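Local coordinates for glycerophosphoryl diester phosphodiesterase (Agrobacterium tumefaciens str. C58, PDB 3KS6), which belongs to the glycerophosphoryl diester phosphodiesterase family, has a TIM-barrel fold and holds a magnesium ion at an acidic metal site, at residues V160-L165 with I189-A194; S216-A221 with K227-D232. All blocks are in the same frame, centred on the assembly; numbering follows the deposited sequence.

Contact 1. Residues V160-L165 with I189-A194; sequences VSPSVL and IDTADA
Thr191 sits against Pro162 and Leu165 where the start of helix 162-179 in a TIM barrel, just after strand 156-160, meets the loop that leaves strand 184-188, at the C-terminal ends of these parallel strands. The two branches of the threonine are turned to different partners. Its methyl CG2 faces the proline ring, whose CB and CG it meets at the same 4.0 Å, and the two side chains lie at about a right angle. Leu165 runs past Thr191 in the opposing direction: with CG anti to the backbone N (chi1 180°), the leucine carries CD2 to 3.5 Å from Thr191 OG1 and 3.7 Å from Thr191 CB, a van der Waals contact made by one methyl alone. Thr191 OG1 itself is turned to polar partners, since chi1 of 71° sets it between the backbone N and the carbonyl carbon. It bonds to His188 O at the end of strand 184-188 and also accepts from a water. Pro162 in turn lies on Trp210 and His188, so its ring also touches residues at the ends of the next two strands, 184-188 and 206-210. Ser161 is the N-cap of helix 162-179, its OG accepting from Val164 N at 3.2 Å. The water joins the two segments through both of its hydrogens, donating to Val160 O at 2.7 Å and to Thr191 OG1 at 3.0 Å.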
loop_
_atom_site.group_PDB
_atom_site.type_symbol
_atom_site.label_atom_id
_atom_site.label_comp_id
_atom_site.label_asym_id
_atom_site.label_seq_id
_atom_site.Cartn_x
_atom_site.Cartn_y
_atom_site.Cartn_z
ATOM N N VAL A 160 6.794 3.351 -8.323
ATOM C CA VAL A 160 7.191 3.932 -9.630
ATOM C C VAL A 160 6.073 3.661 -10.639
ATOM O O VAL A 160 5.841 2.505 -11.071
ATOM C CB VAL A 160 8.511 3.315 -10.078
ATOM C CG1 VAL A 160 8.930 3.837 -11.484
ATOM C CG2 VAL A 160 9.624 3.592 -9.036
ATOM N N SER A 161 5.348 4.713 -11.008
ATOM C CA SER A 161 4.220 4.598 -11.922
ATOM C C SER A 161 4.669 4.210 -13.333
ATOM O O SER A 161 5.817 4.477 -13.716
ATOM C CB SER A 161 3.473 5.919 -12.010
ATOM O OG SER A 161 4.335 6.902 -12.565
ATOM N N PRO A 162 3.775 3.587 -14.117
ATOM C CA PRO A 162 4.111 3.307 -15.530
ATOM C C PRO A 162 4.694 4.527 -16.284
ATOM O O PRO A 162 5.665 4.361 -17.038
ATOM C CB PRO A 162 2.777 2.786 -16.112
ATOM C CG PRO A 162 2.156 2.063 -14.888
ATOM C CD PRO A 162 2.456 3.045 -13.743
ATOM N N SER A 163 4.124 5.716 -16.058
ATOM C CA SER A 163 4.581 6.971 -16.708
ATOM C C SER A 163 5.999 7.346 -16.347
ATOM O O SER A 163 6.820 7.654 -17.214
ATOM C CB SER A 163 3.665 8.126 -16.304
ATOM O OG SER A 163 2.430 7.944 -16.915
ATOM N N VAL A 164 6.298 7.330 -15.056
ATOM C CA VAL A 164 7.647 7.598 -14.582
ATOM C C VAL A 164 8.639 6.556 -15.145
ATOM O O VAL A 164 9.698 6.912 -15.657
ATOM C CB VAL A 164 7.687 7.711 -13.010
ATOM C CG1 VAL A 164 9.124 7.749 -12.465
ATOM C CG2 VAL A 164 6.894 8.971 -12.557
ATOM N N LEU A 165 8.261 5.271 -15.106
ATOM C CA LEU A 165 9.157 4.208 -15.555
ATOM C C LEU A 165 9.462 4.358 -17.043
ATOM O O LEU A 165 10.597 4.190 -17.465
ATOM C CB LEU A 165 8.536 2.824 -15.298
ATOM C CG LEU A 165 9.353 1.571 -15.720
ATOM C CD1 LEU A 165 10.758 1.545 -15.073
ATOM C CD2 LEU A 165 8.589 0.294 -15.344
ATOM N N ILE A 189 2.539 -4.415 -12.067
ATOM C CA ILE A 189 2.848 -5.765 -12.551
ATOM C C ILE A 189 2.939 -5.831 -14.071
ATOM O O ILE A 189 3.760 -6.553 -14.621
ATOM C CB ILE A 189 1.777 -6.804 -12.006
ATOM C CG1 ILE A 189 2.160 -8.256 -12.329
ATOM C CG2 ILE A 189 0.372 -6.471 -12.493
ATOM C CD1 ILE A 189 3.536 -8.641 -11.914
ATOM N N ASP A 190 2.088 -5.081 -14.765
ATOM C CA ASP A 190 2.088 -5.104 -16.238
ATOM C C ASP A 190 3.337 -4.469 -16.855
ATOM O O ASP A 190 3.557 -4.658 -18.036
ATOM C CB ASP A 190 0.822 -4.454 -16.827
ATOM C CG ASP A 190 -0.465 -5.235 -16.531
ATOM O OD1 ASP A 190 -0.401 -6.443 -16.192
ATOM O OD2 ASP A 190 -1.529 -4.601 -16.655
ATOM N N THR A 191 4.127 -3.721 -16.068
ATOM C CA THR A 191 5.402 -3.175 -16.503
ATOM C C THR A 191 6.636 -3.984 -16.067
ATOM O O THR A 191 7.769 -3.669 -16.421
ATOM C CB THR A 191 5.558 -1.703 -16.075
ATOM O OG1 THR A 191 5.746 -1.609 -14.651
ATOM C CG2 THR A 191 4.340 -0.875 -16.532
ATOM N N ALA A 192 6.427 -5.053 -15.316
ATOM C CA ALA A 192 7.494 -5.880 -14.830
ATOM C C ALA A 192 7.819 -6.949 -15.850
ATOM O O ALA A 192 6.934 -7.417 -16.568
ATOM C CB ALA A 192 7.071 -6.565 -13.494
ATOM N N ASP A 193 9.075 -7.360 -15.841
ATOM C CA ASP A 193 9.570 -8.484 -16.592
ATOM C C ASP A 193 10.939 -8.861 -16.051
ATOM O O ASP A 193 11.512 -8.126 -15.213
ATOM C CB ASP A 193 9.572 -8.172 -18.086
ATOM C CG ASP A 193 10.382 -6.949 -18.439
ATOM O OD1 ASP A 193 11.519 -6.816 -17.965
ATOM O OD2 ASP A 193 9.884 -6.112 -19.225
ATOM N N ALA A 194 11.458 -10.000 -16.505
ATOM C CA ALA A 194 12.753 -10.519 -16.034
ATOM C C ALA A 194 13.901 -9.529 -16.182
ATOM O O ALA A 194 14.744 -9.424 -15.297
ATOM C CB ALA A 194 13.112 -11.843 -16.784
HETATM O O HOH W 1 4.972 0.831 -13.017
#

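Contact 2. Residues S216-A221 with K227-D232; sequences SQITKA and KVFTTD
Apolar contacts between Phe229 and one side of helix 216-221 make up most of this interface. Ala221 comes closest, its CB 3.6 Å from Phe229 CD2 and 4.0 Å from Phe229 CG, approaching the ring obliquely. Ile218, one helical turn earlier, meets the far end of the same ring: its CG2 lies 3.9 Å from Phe229 CZ, also at an oblique approach, and its side chain crosses that of the phenylalanine at about a right angle. A chi1 of 62°, with Phe229 CG between the backbone N and the carbonyl carbon, turns the ring so that its long axis lies across the helix; CD2 meets Ala221 and the CZ end meets Ile218. Helix and strand run nearly antiparallel, at 168° with their axes 9.7 Å apart, as expected for an outer helix of a TIM barrel followed by the next barrel strand. Helix 234-249 closes over the same layer, with Leu236 and Leu240 against Ile218 and Ala237 against Phe229. The mixed polar and apolar contact is smaller. Ile218 CD1 reaches Thr231 OG1 at 3.9 Å without bonding to it; this buried hydroxyl is hydrogen-bonded to Ala212 O in the loop before the helix. Among the polar links of the helix, Gln217 OE1 bonds to His213 N in that same loop.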
loop_
_atom_site.group_PDB
_atom_site.type_symbol
_atom_site.label_atom_id
_atom_site.label_comp_id
_atom_site.label_asym_id
_atom_site.label_seq_id
_atom_site.Cartn_x
_atom_site.Cartn_y
_atom_site.Cartn_z
ATOM N N SER A 216 -3.474 -14.295 -14.034
ATOM C CA SER A 216 -2.282 -14.213 -14.871
ATOM C C SER A 216 -1.245 -13.263 -14.240
ATOM O O SER A 216 -0.047 -13.544 -14.264
ATOM C CB SER A 216 -2.626 -13.757 -16.297
ATOM O OG SER A 216 -3.512 -12.659 -16.271
ATOM N N GLN A 217 -1.721 -12.149 -13.715
ATOM C CA GLN A 217 -0.829 -11.157 -13.080
ATOM C C GLN A 217 -0.193 -11.698 -11.797
ATOM O O GLN A 217 0.984 -11.538 -11.566
ATOM C CB GLN A 217 -1.618 -9.905 -12.740
ATOM C CG GLN A 217 -1.884 -9.031 -13.922
ATOM C CD GLN A 217 -2.808 -7.913 -13.595
ATOM O OE1 GLN A 217 -3.725 -8.044 -12.768
ATOM N NE2 GLN A 217 -2.586 -6.770 -14.262
ATOM N N ILE A 218 -1.014 -12.319 -10.955
ATOM C CA ILE A 218 -0.541 -12.980 -9.758
ATOM C C ILE A 218 0.486 -14.057 -10.097
ATOM O O ILE A 218 1.561 -14.089 -9.499
ATOM C CB ILE A 218 -1.705 -13.575 -8.928
ATOM C CG1 ILE A 218 -2.612 -12.464 -8.358
ATOM C CG2 ILE A 218 -1.144 -14.498 -7.812
ATOM C CD1 ILE A 218 -3.968 -12.943 -7.847
ATOM N N THR A 219 0.178 -14.904 -11.083
ATOM C CA THR A 219 1.102 -15.980 -11.476
ATOM C C THR A 219 2.397 -15.407 -12.070
ATOM O O THR A 219 3.487 -15.927 -11.848
ATOM C CB THR A 219 0.406 -16.950 -12.480
ATOM O OG1 THR A 219 -0.676 -17.614 -11.822
ATOM C CG2 THR A 219 1.415 -17.944 -13.020
ATOM N N LYS A 220 2.297 -14.283 -12.789
ATOM C CA LYS A 220 3.495 -13.657 -13.326
ATOM C C LYS A 220 4.407 -13.209 -12.175
ATOM O O LYS A 220 5.617 -13.430 -12.202
ATOM C CB LYS A 220 3.122 -12.474 -14.203
ATOM C CG LYS A 220 4.264 -11.621 -14.657
ATOM C CD LYS A 220 3.709 -10.470 -15.489
ATOM C CE LYS A 220 4.802 -9.542 -15.919
ATOM N NZ LYS A 220 4.235 -8.442 -16.768
ATOM N N ALA A 221 3.818 -12.567 -11.177
ATOM C CA ALA A 221 4.539 -12.108 -9.974
ATOM C C ALA A 221 5.251 -13.282 -9.263
ATOM O O ALA A 221 6.443 -13.205 -8.902
ATOM C CB ALA A 221 3.529 -11.370 -9.011
ATOM N N LYS A 227 9.742 -9.663 -4.728
ATOM C CA LYS A 227 9.757 -9.602 -3.282
ATOM C C LYS A 227 8.368 -9.639 -2.693
ATOM O O LYS A 227 8.118 -10.323 -1.691
ATOM C CB LYS A 227 10.489 -8.327 -2.800
ATOM C CG LYS A 227 10.576 -8.224 -1.305
ATOM C CD LYS A 227 11.354 -6.957 -0.855
ATOM C CE LYS A 227 11.358 -6.822 0.676
ATOM N NZ LYS A 227 12.251 -5.705 1.055
ATOM N N VAL A 228 7.458 -8.855 -3.279
ATOM C CA VAL A 228 6.132 -8.678 -2.734
ATOM C C VAL A 228 5.278 -8.135 -3.860
ATOM O O VAL A 228 5.830 -7.512 -4.804
ATOM C CB VAL A 228 6.139 -7.661 -1.581
ATOM C CG1 VAL A 228 6.695 -6.291 -2.048
ATOM C CG2 VAL A 228 4.720 -7.508 -0.929
ATOM N N PHE A 229 3.972 -8.396 -3.771
ATOM C CA PHE A 229 2.984 -7.728 -4.635
ATOM C C PHE A 229 1.746 -7.407 -3.864
ATOM O O PHE A 229 1.386 -8.134 -2.929
ATOM C CB PHE A 229 2.648 -8.532 -5.899
ATOM C CG PHE A 229 2.010 -9.881 -5.640
ATOM C CD1 PHE A 229 0.647 -9.992 -5.600
ATOM C CD2 PHE A 229 2.783 -11.036 -5.522
ATOM C CE1 PHE A 229 0.009 -11.245 -5.330
ATOM C CE2 PHE A 229 2.180 -12.299 -5.308
ATOM C CZ PHE A 229 0.797 -12.396 -5.220
ATOM N N THR A 230 1.110 -6.278 -4.199
ATOM C CA THR A 230 -0.218 -5.967 -3.685
ATOM C C THR A 230 -1.280 -6.518 -4.646
ATOM O O THR A 230 -1.083 -6.598 -5.858
ATOM C CB THR A 230 -0.457 -4.501 -3.489
ATOM O OG1 THR A 230 -0.308 -3.818 -4.746
ATOM C CG2 THR A 230 0.514 -3.935 -2.374
ATOM N N THR A 231 -2.400 -6.951 -4.067
ATOM C CA THR A 231 -3.507 -7.554 -4.831
ATOM C C THR A 231 -4.862 -7.245 -4.245
ATOM O O THR A 231 -5.069 -7.261 -3.031
ATOM C CB THR A 231 -3.367 -9.117 -4.947
ATOM O OG1 THR A 231 -4.444 -9.701 -5.733
ATOM C CG2 THR A 231 -3.306 -9.775 -3.553
ATOM N N ASP A 232 -5.807 -6.983 -5.133
ATOM C CA ASP A 232 -7.211 -6.819 -4.766
ATOM C C ASP A 232 -7.925 -8.150 -4.558
ATOM O O ASP A 232 -9.103 -8.141 -4.179
ATOM C CB ASP A 232 -7.983 -6.038 -5.849
ATOM C CG ASP A 232 -7.759 -4.556 -5.774
ATOM O OD1 ASP A 232 -7.261 -4.063 -4.737
ATOM O OD2 ASP A 232 -8.129 -3.884 -6.771
#

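Contacts 1 and 2 follow one another along the chain, their centres 13 Å apart, and are joined directly by the 189-194 loop lying against helix 216-221. Lys220 NZ is 2.9 Å from Ile189 O, a probable hydrogen bond that ties the helix to the loop backbone, and Gln217 NE2 lies at the same 2.9 Å from Asp190 OD1. Thus the loop that receives Pro162 and Leu165 in contact 1 is anchored on its other flank to the helix that packs on Phe229 in contact 2. Neither contact reaches the magnesium ion held by Glu35, Asp37 and Glu105: the side chain of Pro162 is about 13 Å from it and that of Thr231 about 12 Å.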